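Local coordinates for nitrilotriacetate monooxygenase (Burkholderia pseudomallei, PDB 3SDO) that acts as a nitrilotriacetate monooxygenase of the bacterial luciferase-like family, probably using reduced FMN and molecular oxygen to oxidise its substrate, at the interface of chains A and B. Sequence-based numbering; all coordinates share one arbitrary frame. Chains: chain A/B, Nitrilotriacetate monooxygenase.

The interface of chains A and B. Residues chain A 115, 118-119, 206; chain B 77-78, 81-82.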
loop_
_atom_site.group_PDB
_atom_site.type_symbol
_atom_site.label_atom_id
_atom_site.label_comp_id
_atom_site.label_asym_id
_atom_site.label_seq_id
_atom_site.Cartn_x
_atom_site.Cartn_y
_atom_site.Cartn_z
ATOM N N SER A 115 9.182 -3.783 2.583
ATOM C CA SER A 115 8.646 -3.466 3.899
ATOM C C SER A 115 7.458 -4.381 4.197
ATOM O O SER A 115 7.361 -4.944 5.289
ATOM C CB SER A 115 8.307 -1.964 3.982
ATOM O OG SER A 115 7.796 -1.556 5.240
ATOM N N LEU A 118 9.012 -7.723 4.990
ATOM C CA LEU A 118 9.630 -7.822 6.310
ATOM C C LEU A 118 8.558 -7.867 7.426
ATOM O O LEU A 118 8.636 -8.666 8.352
ATOM C CB LEU A 118 10.589 -6.670 6.532
ATOM C CG LEU A 118 11.644 -6.851 7.610
ATOM C CD1 LEU A 118 12.627 -7.985 7.240
ATOM C CD2 LEU A 118 12.398 -5.538 7.828
ATOM N N ILE A 119 7.542 -7.016 7.311
ATOM C CA ILE A 119 6.468 -6.972 8.302
ATOM C C ILE A 119 5.737 -8.312 8.370
ATOM O O ILE A 119 5.375 -8.777 9.464
ATOM C CB ILE A 119 5.457 -5.844 7.990
ATOM C CG1 ILE A 119 6.107 -4.484 8.247
ATOM C CG2 ILE A 119 4.165 -6.034 8.858
ATOM C CD1 ILE A 119 5.380 -3.261 7.607
ATOM N N ILE A 206 16.350 -0.802 3.372
ATOM C CA ILE A 206 15.687 -1.861 4.129
ATOM C C ILE A 206 16.287 -3.205 3.718
ATOM O O ILE A 206 16.724 -3.397 2.565
ATOM C CB ILE A 206 14.170 -1.827 3.940
ATOM C CG1 ILE A 206 13.495 -2.838 4.870
ATOM C CG2 ILE A 206 13.811 -2.077 2.461
ATOM C CD1 ILE A 206 11.960 -2.703 4.913
ATOM N N PHE B 77 11.561 0.771 8.116
ATOM C CA PHE B 77 10.378 0.360 7.389
ATOM C C PHE B 77 10.009 1.504 6.447
ATOM O O PHE B 77 10.479 2.643 6.605
ATOM C CB PHE B 77 9.208 0.068 8.339
ATOM C CG PHE B 77 9.345 -1.230 9.115
ATOM C CD1 PHE B 77 9.262 -2.458 8.468
ATOM C CD2 PHE B 77 9.535 -1.214 10.479
ATOM C CE1 PHE B 77 9.384 -3.631 9.164
ATOM C CE2 PHE B 77 9.653 -2.390 11.199
ATOM C CZ PHE B 77 9.579 -3.612 10.542
ATOM N N GLU B 78 9.153 1.214 5.483
ATOM C CA GLU B 78 8.579 2.246 4.622
ATOM C C GLU B 78 7.246 2.701 5.247
ATOM O O GLU B 78 6.555 1.883 5.846
ATOM C CB GLU B 78 8.419 1.663 3.213
ATOM C CG GLU B 78 7.825 2.573 2.181
ATOM C CD GLU B 78 6.335 2.671 2.280
ATOM O OE1 GLU B 78 5.719 1.690 2.782
ATOM O OE2 GLU B 78 5.782 3.734 1.874
ATOM N N SER B 81 3.331 1.160 4.297
ATOM C CA SER B 81 3.178 -0.224 4.754
ATOM C C SER B 81 3.174 -0.316 6.266
ATOM O O SER B 81 2.307 -0.946 6.858
ATOM C CB SER B 81 4.257 -1.124 4.155
ATOM O OG SER B 81 5.526 -0.606 4.381
ATOM N N LEU B 82 4.107 0.376 6.916
ATOM C CA LEU B 82 4.164 0.345 8.373
ATOM C C LEU B 82 2.893 0.920 8.993
ATOM O O LEU B 82 2.318 0.332 9.919
ATOM C CB LEU B 82 5.392 1.129 8.878
ATOM C CG LEU B 82 5.546 1.188 10.389
ATOM C CD1 LEU B 82 5.687 -0.212 10.977
ATOM C CD2 LEU B 82 6.722 2.094 10.799
#
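With its hydroxyl anti to the backbone N (chi1 -179°), A:Ser115 points out from its helix towards the N-terminal turn of a helix in chain B, where B:Ser81 turns its own hydroxyl to meet it, chi1 53° placing OG between the backbone N and the carbonyl carbon. A:Ser115 OG and B:Ser81 OG are hydrogen-bonded at 2.6 Å. A:Ser115 OG also accepts from the backbone N of B:Glu78, 3.1 Å away and nearly straight (163° at H). The direction between the two hydroxyls is not settled; with A:Ser115 as donor, the hydrogen of B:Ser81 could point to B:Glu78, either to OE1 (2.8 Å from B:Ser81 OG) or to the backbone O. Serine suits both places: it is small enough for close approach, and its hydroxyl can donate and accept at once. B:Glu78 folds back at chi2 and caps the helix, its carboxylate OE1 taking the backbone N of B:Ser81 at 2.9 Å, on the syn side.

Beside this polar cluster, the ring of B:Phe77 slots between aliphatic side chains. A:Ile119 lies on one face, out past the CD1-CE1 edge, its CG1 3.5 Å from B:Phe77 CE1, while A:Leu118 approaches past the rim from the other face, its CD2 3.8 Å from B:Phe77 CE1. A flat aromatic can lie between the two side chains with its rim against both, and branched aliphatics offer broad apolar surfaces to it. A:Ile119 CD1 reaches on to the backbone of B:Leu82.

A:Ser115, A:Leu118 and A:Ile119 share one side of helix 106-119, which packs against the start of helix 79-87 of chain B. In this TIM-barrel family these helices belong outside the strands, so the contact, repeated by two-fold symmetry, probably helps join two barrels in a dimer.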